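PDB 3KBQ: protein Ta0487 from Thermoplasma acidophilum, which is a CinA-family protein of unknown function whose portion in this chain is a probable molybdopterin-binding domain. Local coordinates for residues K4-I9 with N30-H35; A26-F31 with K155-L160; M79-F84 with Q90-D95; K146-P151 with K162-D167. All coordinates share one frame; numbering follows the deposited sequence.

Interaction 1. Residues K4-I9 with N30-H35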
# COMPACT_ATOMS: atom_id res chain seq x y z
N LYS B 4 1.56 -19.91 -0.94
CA LYS B 4 2.33 -19.17 -1.96
C LYS B 4 1.97 -17.68 -2.00
O LYS B 4 2.35 -16.96 -2.92
CB LYS B 4 2.14 -19.84 -3.34
CG LYS B 4 2.38 -21.32 -3.28
CD LYS B 4 2.87 -21.91 -4.61
CE LYS B 4 1.96 -21.58 -5.78
NZ LYS B 4 2.09 -22.64 -6.83
N ASN B 5 1.22 -17.23 -0.99
CA ASN B 5 0.80 -15.83 -0.88
C ASN B 5 1.83 -15.04 -0.08
O ASN B 5 2.27 -15.47 0.98
CB ASN B 5 -0.57 -15.73 -0.19
CG ASN B 5 -1.78 -15.92 -1.17
OD1 ASN B 5 -2.93 -16.10 -0.73
ND2 ASN B 5 -1.51 -15.86 -2.48
N ALA B 6 2.20 -13.88 -0.61
CA ALA B 6 3.06 -12.93 0.12
C ALA B 6 2.40 -11.59 0.16
O ALA B 6 1.60 -11.28 -0.74
CB ALA B 6 4.48 -12.78 -0.52
N SER B 7 2.70 -10.82 1.20
CA SER B 7 2.29 -9.41 1.24
C SER B 7 3.47 -8.51 1.49
O SER B 7 4.48 -8.93 2.07
CB SER B 7 1.22 -9.16 2.31
OG SER B 7 0.00 -9.66 1.79
N VAL B 8 3.33 -7.26 1.07
CA VAL B 8 4.37 -6.26 1.18
C VAL B 8 3.85 -5.10 2.03
O VAL B 8 2.75 -4.61 1.87
CB VAL B 8 4.81 -5.79 -0.21
CG1 VAL B 8 5.99 -4.80 -0.16
CG2 VAL B 8 5.16 -7.03 -1.07
N ILE B 9 4.70 -4.63 2.93
CA ILE B 9 4.37 -3.50 3.76
C ILE B 9 5.48 -2.46 3.57
O ILE B 9 6.67 -2.81 3.51
CB ILE B 9 4.30 -3.89 5.26
CG1 ILE B 9 3.14 -4.89 5.53
CG2 ILE B 9 4.13 -2.56 6.14
CD1 ILE B 9 3.30 -5.59 6.92
N ASN B 30 8.58 -7.58 -7.29
CA ASN B 30 9.22 -8.28 -8.39
C ASN B 30 10.07 -9.46 -7.89
O ASN B 30 10.02 -10.55 -8.48
CB ASN B 30 10.09 -7.31 -9.23
CG ASN B 30 10.75 -8.01 -10.42
OD1 ASN B 30 10.08 -8.50 -11.33
ND2 ASN B 30 12.05 -8.09 -10.39
N PHE B 31 10.80 -9.26 -6.79
CA PHE B 31 11.63 -10.30 -6.18
C PHE B 31 10.76 -11.49 -5.79
O PHE B 31 11.10 -12.62 -6.11
CB PHE B 31 12.40 -9.75 -4.97
CG PHE B 31 13.28 -10.78 -4.26
CD1 PHE B 31 14.62 -10.94 -4.61
CD2 PHE B 31 12.79 -11.54 -3.19
CE1 PHE B 31 15.44 -11.89 -3.95
CE2 PHE B 31 13.61 -12.49 -2.52
CZ PHE B 31 14.94 -12.65 -2.92
N LEU B 32 9.63 -11.22 -5.13
CA LEU B 32 8.74 -12.30 -4.66
C LEU B 32 8.07 -13.02 -5.84
O LEU B 32 8.02 -14.26 -5.85
CB LEU B 32 7.67 -11.76 -3.72
CG LEU B 32 8.25 -11.13 -2.44
CD1 LEU B 32 7.17 -10.41 -1.67
CD2 LEU B 32 8.88 -12.27 -1.64
N THR B 33 7.56 -12.25 -6.79
CA THR B 33 7.02 -12.78 -8.05
C THR B 33 8.01 -13.69 -8.77
O THR B 33 7.66 -14.80 -9.24
CB THR B 33 6.56 -11.65 -9.02
OG1 THR B 33 5.58 -10.87 -8.38
CG2 THR B 33 5.90 -12.23 -10.35
N TYR B 34 9.24 -13.20 -8.86
CA TYR B 34 10.32 -13.94 -9.48
C TYR B 34 10.51 -15.29 -8.79
O TYR B 34 10.80 -16.27 -9.48
CB TYR B 34 11.64 -13.17 -9.41
CG TYR B 34 12.80 -13.80 -10.18
CD1 TYR B 34 12.95 -13.61 -11.57
CD2 TYR B 34 13.75 -14.58 -9.51
CE1 TYR B 34 14.04 -14.20 -12.27
CE2 TYR B 34 14.83 -15.20 -10.22
CZ TYR B 34 14.97 -14.99 -11.57
OH TYR B 34 16.04 -15.56 -12.21
N HIS B 35 10.30 -15.36 -7.47
CA HIS B 35 10.48 -16.66 -6.78
C HIS B 35 9.20 -17.46 -6.65
O HIS B 35 9.14 -18.39 -5.88
CB HIS B 35 11.16 -16.48 -5.43
CG HIS B 35 12.58 -16.07 -5.55
ND1 HIS B 35 12.98 -14.75 -5.51
CD2 HIS B 35 13.70 -16.80 -5.72
CE1 HIS B 35 14.29 -14.69 -5.63
NE2 HIS B 35 14.75 -15.91 -5.78

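Interaction 2. Residues A26-F31 with K155-L160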
# COMPACT_ATOMS: atom_id res chain seq x y z
N ALA B 26 8.02 -2.03 -5.35
CA ALA B 26 8.24 -2.60 -6.70
C ALA B 26 9.32 -3.64 -6.68
O ALA B 26 9.14 -4.71 -7.20
CB ALA B 26 8.55 -1.52 -7.77
N PHE B 27 10.47 -3.31 -6.10
CA PHE B 27 11.57 -4.27 -6.06
C PHE B 27 11.16 -5.54 -5.27
O PHE B 27 11.42 -6.66 -5.72
CB PHE B 27 12.81 -3.64 -5.42
CG PHE B 27 13.99 -4.60 -5.31
CD1 PHE B 27 15.00 -4.60 -6.25
CD2 PHE B 27 14.09 -5.48 -4.23
CE1 PHE B 27 16.09 -5.49 -6.15
CE2 PHE B 27 15.19 -6.36 -4.14
CZ PHE B 27 16.15 -6.36 -5.11
N ILE B 28 10.48 -5.37 -4.14
CA ILE B 28 10.06 -6.54 -3.33
C ILE B 28 9.00 -7.35 -4.10
O ILE B 28 9.07 -8.58 -4.17
CB ILE B 28 9.55 -6.09 -1.92
CG1 ILE B 28 10.70 -5.45 -1.09
CG2 ILE B 28 8.85 -7.29 -1.16
CD1 ILE B 28 10.19 -4.60 0.16
N GLY B 29 8.03 -6.65 -4.69
CA GLY B 29 7.00 -7.32 -5.48
C GLY B 29 7.59 -8.16 -6.60
O GLY B 29 7.18 -9.30 -6.82
N ASN B 30 8.58 -7.58 -7.29
CA ASN B 30 9.22 -8.28 -8.39
C ASN B 30 10.07 -9.46 -7.89
O ASN B 30 10.02 -10.55 -8.48
CB ASN B 30 10.09 -7.31 -9.23
CG ASN B 30 10.75 -8.01 -10.42
OD1 ASN B 30 10.08 -8.50 -11.33
ND2 ASN B 30 12.05 -8.09 -10.39
N PHE B 31 10.80 -9.26 -6.79
CA PHE B 31 11.63 -10.30 -6.18
C PHE B 31 10.76 -11.49 -5.79
O PHE B 31 11.10 -12.62 -6.11
CB PHE B 31 12.40 -9.75 -4.97
CG PHE B 31 13.28 -10.78 -4.26
CD1 PHE B 31 14.62 -10.94 -4.61
CD2 PHE B 31 12.79 -11.54 -3.19
CE1 PHE B 31 15.44 -11.89 -3.95
CE2 PHE B 31 13.61 -12.49 -2.52
CZ PHE B 31 14.94 -12.65 -2.92
N LYS B 155 19.35 0.53 -1.14
CA LYS B 155 20.55 -0.27 -1.30
C LYS B 155 20.67 -1.32 -0.16
O LYS B 155 21.07 -2.47 -0.39
CB LYS B 155 21.76 0.65 -1.37
CG LYS B 155 23.08 -0.06 -1.54
CD LYS B 155 24.19 0.98 -1.43
CE LYS B 155 25.53 0.38 -1.81
NZ LYS B 155 25.58 0.13 -3.30
N GLU B 156 20.28 -0.94 1.05
CA GLU B 156 20.33 -1.86 2.19
C GLU B 156 19.21 -2.90 2.05
O GLU B 156 19.42 -4.09 2.29
CB GLU B 156 20.16 -1.08 3.49
CG GLU B 156 21.25 -0.03 3.70
CD GLU B 156 21.03 0.78 4.99
OE1 GLU B 156 20.52 0.26 6.02
OE2 GLU B 156 21.39 1.96 4.95
N MET B 157 18.01 -2.43 1.69
CA MET B 157 16.83 -3.31 1.64
C MET B 157 17.18 -4.42 0.64
O MET B 157 17.06 -5.62 0.98
CB MET B 157 15.57 -2.52 1.23
CG MET B 157 14.24 -3.36 1.03
SD MET B 157 14.21 -4.36 -0.50
CE MET B 157 14.10 -3.00 -1.68
N GLU B 158 17.70 -4.03 -0.53
CA GLU B 158 17.96 -4.96 -1.63
C GLU B 158 19.10 -5.93 -1.30
O GLU B 158 18.97 -7.14 -1.57
CB GLU B 158 18.21 -4.23 -2.95
CG GLU B 158 17.02 -3.32 -3.31
CD GLU B 158 17.26 -2.42 -4.53
OE1 GLU B 158 18.30 -2.54 -5.18
OE2 GLU B 158 16.36 -1.61 -4.87
N ALA B 159 20.14 -5.43 -0.65
CA ALA B 159 21.23 -6.27 -0.20
C ALA B 159 20.74 -7.35 0.77
O ALA B 159 21.05 -8.51 0.60
CB ALA B 159 22.34 -5.45 0.43
N LEU B 160 19.97 -6.96 1.77
CA LEU B 160 19.49 -7.92 2.77
C LEU B 160 18.46 -8.93 2.21
O LEU B 160 18.47 -10.13 2.54
CB LEU B 160 18.89 -7.16 3.95
CG LEU B 160 19.83 -6.53 5.00
CD1 LEU B 160 19.13 -5.40 5.65
CD2 LEU B 160 20.16 -7.49 6.07

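Interaction 3. Residues M79-F84 with Q90-D95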
# COMPACT_ATOMS: atom_id res chain seq x y z
N MET B 79 10.08 3.06 13.97
CA MET B 79 9.22 2.38 14.96
C MET B 79 8.76 0.98 14.53
O MET B 79 7.91 0.42 15.20
CB MET B 79 7.90 3.17 15.21
CG MET B 79 8.04 4.64 15.56
SD MET B 79 6.41 5.37 15.91
CE MET B 79 6.43 4.88 17.53
N THR B 80 9.29 0.45 13.43
CA THR B 80 8.69 -0.71 12.79
C THR B 80 8.83 -1.98 13.65
O THR B 80 7.85 -2.69 13.85
CB THR B 80 9.25 -0.93 11.38
OG1 THR B 80 8.89 0.21 10.57
CG2 THR B 80 8.68 -2.25 10.74
N VAL B 81 10.02 -2.22 14.19
CA VAL B 81 10.26 -3.38 15.07
C VAL B 81 9.34 -3.36 16.29
O VAL B 81 8.71 -4.37 16.63
CB VAL B 81 11.76 -3.48 15.53
CG1 VAL B 81 11.96 -4.70 16.51
CG2 VAL B 81 12.60 -3.66 14.34
N GLU B 82 9.24 -2.21 16.93
CA GLU B 82 8.38 -2.10 18.09
C GLU B 82 6.90 -2.33 17.70
O GLU B 82 6.15 -2.97 18.43
CB GLU B 82 8.56 -0.73 18.76
CG GLU B 82 7.82 -0.60 20.11
CD GLU B 82 8.06 0.74 20.81
OE1 GLU B 82 8.85 1.60 20.32
OE2 GLU B 82 7.42 0.95 21.85
N GLY B 83 6.48 -1.73 16.59
CA GLY B 83 5.10 -1.96 16.11
C GLY B 83 4.84 -3.44 15.85
O GLY B 83 3.78 -3.95 16.17
N PHE B 84 5.80 -4.11 15.22
CA PHE B 84 5.72 -5.55 14.99
C PHE B 84 5.65 -6.35 16.29
O PHE B 84 4.78 -7.20 16.41
CB PHE B 84 6.89 -6.08 14.16
CG PHE B 84 6.84 -7.57 13.98
CD1 PHE B 84 5.90 -8.14 13.13
CD2 PHE B 84 7.71 -8.40 14.69
CE1 PHE B 84 5.82 -9.55 12.96
CE2 PHE B 84 7.64 -9.82 14.53
CZ PHE B 84 6.70 -10.38 13.66
N GLN B 90 4.59 -9.48 21.92
CA GLN B 90 5.86 -9.71 22.62
C GLN B 90 6.54 -8.44 23.10
O GLN B 90 6.26 -7.34 22.61
CB GLN B 90 6.82 -10.46 21.73
CG GLN B 90 6.23 -11.72 21.17
CD GLN B 90 7.27 -12.59 20.54
OE1 GLN B 90 8.40 -12.16 20.24
NE2 GLN B 90 6.91 -13.84 20.33
N ASP B 91 7.43 -8.60 24.07
CA ASP B 91 8.24 -7.50 24.54
C ASP B 91 9.57 -7.47 23.77
O ASP B 91 10.12 -8.50 23.37
CB ASP B 91 8.51 -7.62 26.05
CG ASP B 91 7.24 -7.66 26.87
OD1 ASP B 91 6.24 -7.01 26.48
OD2 ASP B 91 7.23 -8.34 27.92
N LEU B 92 10.09 -6.27 23.58
CA LEU B 92 11.46 -6.11 23.10
C LEU B 92 12.49 -6.37 24.21
O LEU B 92 12.30 -5.91 25.34
CB LEU B 92 11.64 -4.68 22.59
CG LEU B 92 10.74 -4.27 21.41
CD1 LEU B 92 10.92 -2.77 21.11
CD2 LEU B 92 11.02 -5.14 20.19
N ARG B 93 13.56 -7.07 23.86
CA ARG B 93 14.72 -7.20 24.70
C ARG B 93 15.96 -6.99 23.83
O ARG B 93 15.95 -7.33 22.64
CB ARG B 93 14.78 -8.59 25.38
CG ARG B 93 15.32 -9.69 24.48
CD ARG B 93 15.21 -11.08 25.09
NE ARG B 93 15.79 -11.15 26.44
CZ ARG B 93 17.03 -11.54 26.73
NH1 ARG B 93 17.87 -11.92 25.77
NH2 ARG B 93 17.45 -11.55 28.00
N ILE B 94 17.00 -6.43 24.44
CA ILE B 94 18.30 -6.30 23.82
C ILE B 94 18.76 -7.69 23.36
O ILE B 94 18.71 -8.65 24.13
CB ILE B 94 19.36 -5.66 24.77
CG1 ILE B 94 19.03 -4.18 25.05
CG2 ILE B 94 20.79 -5.77 24.18
CD1 ILE B 94 19.85 -3.55 26.23
N ASP B 95 19.11 -7.78 22.08
CA ASP B 95 19.85 -8.90 21.52
C ASP B 95 21.33 -8.53 21.56
O ASP B 95 21.76 -7.56 20.90
CB ASP B 95 19.38 -9.18 20.08
CG ASP B 95 20.24 -10.24 19.36
OD1 ASP B 95 19.67 -11.27 19.01
OD2 ASP B 95 21.45 -10.04 19.12

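Interaction 4. Residues K146-P151 with K162-D167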
# COMPACT_ATOMS: atom_id res chain seq x y z
N LYS B 146 6.35 -16.57 7.89
CA LYS B 146 7.62 -15.84 8.04
C LYS B 146 7.48 -14.36 7.77
O LYS B 146 6.68 -13.95 6.94
CB LYS B 146 8.66 -16.48 7.15
CG LYS B 146 9.10 -17.84 7.72
CD LYS B 146 10.60 -18.12 7.45
CE LYS B 146 10.79 -18.73 6.04
NZ LYS B 146 12.23 -19.08 5.81
N VAL B 147 8.27 -13.56 8.47
CA VAL B 147 8.16 -12.12 8.37
C VAL B 147 9.59 -11.61 8.23
O VAL B 147 10.46 -11.96 9.04
CB VAL B 147 7.51 -11.49 9.59
CG1 VAL B 147 7.41 -9.98 9.41
CG2 VAL B 147 6.09 -12.03 9.81
N ILE B 148 9.85 -10.88 7.17
CA ILE B 148 11.18 -10.29 6.92
C ILE B 148 11.03 -8.77 7.05
O ILE B 148 10.23 -8.16 6.33
CB ILE B 148 11.67 -10.61 5.48
CG1 ILE B 148 11.78 -12.13 5.26
CG2 ILE B 148 12.99 -9.92 5.17
CD1 ILE B 148 13.14 -12.65 5.60
N ILE B 149 11.80 -8.16 7.95
CA ILE B 149 11.63 -6.73 8.25
C ILE B 149 12.95 -6.06 7.84
O ILE B 149 14.02 -6.44 8.37
CB ILE B 149 11.30 -6.55 9.76
CG1 ILE B 149 9.96 -7.22 10.10
CG2 ILE B 149 11.29 -5.02 10.19
CD1 ILE B 149 9.70 -7.27 11.64
N LEU B 150 12.87 -5.13 6.88
CA LEU B 150 14.05 -4.58 6.19
C LEU B 150 14.13 -3.08 6.37
O LEU B 150 13.10 -2.45 6.64
CB LEU B 150 13.97 -4.90 4.70
CG LEU B 150 13.88 -6.39 4.32
CD1 LEU B 150 13.69 -6.59 2.81
CD2 LEU B 150 15.13 -7.04 4.84
N PRO B 151 15.34 -2.50 6.26
CA PRO B 151 15.52 -1.02 6.25
C PRO B 151 14.87 -0.44 5.02
O PRO B 151 14.64 -1.15 4.03
CB PRO B 151 17.03 -0.83 6.09
CG PRO B 151 17.66 -2.13 6.57
CD PRO B 151 16.63 -3.21 6.26
N LYS B 162 18.29 -10.00 -0.86
CA LYS B 162 19.14 -10.95 -1.59
C LYS B 162 19.90 -11.95 -0.71
O LYS B 162 19.95 -13.13 -1.04
CB LYS B 162 20.02 -10.23 -2.63
CG LYS B 162 19.18 -9.96 -3.90
CD LYS B 162 19.84 -9.13 -4.99
CE LYS B 162 19.57 -7.64 -4.79
NZ LYS B 162 20.61 -7.07 -3.89
N ALA B 163 20.44 -11.51 0.41
CA ALA B 163 21.06 -12.39 1.40
C ALA B 163 20.09 -13.40 2.07
O ALA B 163 20.53 -14.42 2.61
CB ALA B 163 21.76 -11.56 2.46
N MET B 164 18.80 -13.08 2.06
CA MET B 164 17.73 -13.92 2.64
C MET B 164 17.10 -14.88 1.63
O MET B 164 16.13 -15.56 1.97
CB MET B 164 16.59 -13.02 3.19
CG MET B 164 16.90 -12.30 4.50
SD MET B 164 17.64 -13.48 5.69
CE MET B 164 16.24 -14.59 5.88
N GLU B 165 17.62 -14.93 0.41
CA GLU B 165 16.91 -15.61 -0.68
C GLU B 165 16.72 -17.10 -0.42
O GLU B 165 15.73 -17.70 -0.87
CB GLU B 165 17.61 -15.39 -2.01
CG GLU B 165 16.92 -16.00 -3.20
CD GLU B 165 17.63 -15.64 -4.50
OE1 GLU B 165 18.38 -14.64 -4.51
OE2 GLU B 165 17.45 -16.37 -5.51
N LYS B 166 17.66 -17.69 0.30
CA LYS B 166 17.55 -19.10 0.67
C LYS B 166 16.46 -19.37 1.71
O LYS B 166 15.92 -20.47 1.74
CB LYS B 166 18.91 -19.65 1.10
CG LYS B 166 19.82 -19.82 -0.11
CD LYS B 166 21.29 -19.64 0.26
CE LYS B 166 22.17 -19.71 -0.98
NZ LYS B 166 23.54 -20.21 -0.64
N ASP B 167 16.10 -18.37 2.51
CA ASP B 167 14.92 -18.45 3.39
C ASP B 167 13.59 -18.34 2.66
O ASP B 167 12.53 -18.68 3.21
CB ASP B 167 14.96 -17.37 4.47
CG ASP B 167 15.54 -17.88 5.78
OD1 ASP B 167 14.77 -18.49 6.57
OD2 ASP B 167 16.75 -17.65 6.01

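Interaction 1. Residues K4-I9 with N30-H35
No flat group enters the touching trio of Ala6, Val8 and Leu32; the rings of this contact are grouped on the helix beyond it. One face of the Phe31 ring carries His35 CE1, which stands 3.4 Å above the plane of Phe31 and is displaced toward its rim. The His35 imidazole has Tyr34 CD2 over one face, likewise offset. This imidazole is held at both nitrogens: His35 ND1 bonds to Phe31 O, 2.9 Å away with an N-H...O angle of 152°, and His35 NE2 bonds to Glu165 OE2. The backbone N of His35 reaches the Phe31 carbonyl from the opposite face of its plane, and two donors therefore share one oxygen as the chain leaves the helix.

The touching itself is done by a single methyl group. With chi1 at -62°, Leu32 CG stands beside its own backbone N, and CD1 is carried forward to the strand, where it meets Ala6 CB at 3.8 Å and Val8 CG2 at 4.0 Å. Ala6 and Val8 are two residues apart on strand 5-11, so both direct CB to the same side of the sheet, and the leucine branch bridges them. No hydrogen bond crosses, and all three residues are buried: this is apolar helix-on-sheet packing of 105 Å².

The strand lies between 38-45 and 65-69. Leu32 also touches Leu65 of 65-69, and Thr33 touches Val39 of 38-45, so the helix packs over three parallel strands. Across the sheet, Ser7 and Ile9 pack on helix 49-62, giving the helix-sheet-helix layering of an alpha/beta domain.

Interaction 2. Residues A26-F31 with K155-L160
Phe27 meets Met157 and Glu158 where helices 23-34 and 154-163 run side by side on one face of the sheet, as in a layered alpha/beta fold; a Met-aromatic contact and a CH-pi contact meet on one ring. The axes of the two short segments are 14° from parallel and 11.0 Å apart.

Glu158 can be followed outward from its backbone. Its CB lies 3.7 Å from Phe27 CZ, at the far end of the ring. CG then sits over the middle of the face, 3.5 Å from the Phe27 centroid and 5° off the ring normal, a nearly perpendicular CH-pi approach. Beyond CG the chain is extended and keeps to the same face: CD reaches Phe27 CD1 at 3.6 Å, and OE2 is equally near that carbon, while OE1 lies 3.8 Å from Phe27 CE1. The carboxylate plane is stacked on the ring, 6° from parallel to it.

In Phe27, CG is trans to the main-chain N, which swings the ring across to the neighbouring helix. Leu161 and Lys162 also touch this ring, while Ile28 turns to Val67 and Ser69 of the sheet. Replacing Phe27 with an alanine would probably open a gap between the helices and leave the Glu158 chain without the surface on which it lies flat.

Met157, bent at chi2 and chi3, approaches the ring obliquely, with SD 4.9 Å from the Phe27 centroid. Its CE is 3.6 Å from Phe27 CD2, and its SD lies 3.7 Å from Ile28 CG1.

Interaction 3. Residues M79-F84 with Q90-D95
Two torsions bring Leu92 onto helix 80-87. In Leu92 itself CG lies beside the backbone N (chi1 -62°), a setting that points the forked end of the side chain at the helix; in Val81, CG1 stands anti to the backbone N (chi1 178°) and is the methyl that receives it. The two branches of the leucine then take different partners. Leu92 CD2 meets Val81 CG1 at 3.8 Å, the side chains passing at a slant. Leu92 CD1 rests on the aliphatic part of Glu82, 3.9 Å from both Glu82 CB and Glu82 CG, and here the chains cross at about a right angle. Leu92 thus spans two consecutive helical residues, with its CA 7.1 Å from the CA of Glu82.

Leu92 lies just before the short strand 93-94, which pairs antiparallel with 120-121. Asp95, at the N-cap of the next helix, caps the backbone N of Ala98 with OD2. On the helix side, Phe84 and Thr80 face inward to the main sheet, where Phe84 touches Cys140, a partner of Cys125 in the disulfide. The contact therefore joins the outer side of a sheet-packed helix to the loop leading into a small two-stranded antiparallel sheet.

Nothing polar passes between the segments: no hydrogen bond or salt bridge is formed, and the summed buried area is only 114 Å². The contact consequently rests on shape and the covering of methyl groups, while Glu82 contributes its methylene carbons and its carboxylate, carried on by the extended chain, stays beyond contact distance of Leu92.

Interaction 4. Residues K146-P151 with K162-D167
The polar part of this contact is carried by Lys146 and Asp167. The ammonium group of Lys146 is held by two acceptors of the one aspartate: NZ forms a salt bridge with Asp167 OD1 at 2.7 Å and a hydrogen bond with Asp167 O at 2.6 Å. OD1 is met on its anti lone pair, turned away from the other carboxylate oxygen, and the main-chain oxygen is met in the carbonyl plane, on a lone pair, with a C=O...N angle of 125°. Bends in the lysine chain at chi2 and chi3 (-84° at chi3) turn NZ toward this pair of oxygens, and the two side chains cross at about a right angle. A methionine in place of Lys146 would probably leave both the Asp167 carboxylate and its main-chain oxygen without this donor, freeing the carboxylate to turn.

The apolar part lies deeper. Ile148 CD1 touches Met164 CE at 3.7 Å and Met164 CG at 3.9 Å, the two side chains running past one another head to tail. Met164, curled by its bent chain, and Ile148 are both buried, and each also packs on Ile139 of the neighbouring strand 137-142.

Strand 145-150 is bonded to 65-69 on one flank and to 137-142 on the other. It is followed by helix 154-163 and a final short helical turn, 165-168, which comes back onto the strand: a beta-alpha unit of the alpha/beta fold, the last in this chain.

Overall arrangement
Interaction 1 is fully buried and purely apolar, whereas interaction 3 is equally apolar but lies at the surface, their centres about 24 Å apart on opposite sides of the chain's centre. Interactions 2 and 4 are partly buried and mix chemistries: ring-face and sulfur contacts between two helices in one, a salt bridge in the less buried part, beside a buried methyl contact, in the other. Interactions 1 and 2 share helix 23-34, and Val8 CG2 touches Ile28 CG2 between them; interactions 2 and 4 share helix 154-163. A bond from His35 to Glu165 ties interaction 1 to interaction 4. From across the sheet, Phe84 packs on Ile149, joining interaction 3 to the strand of interaction 4.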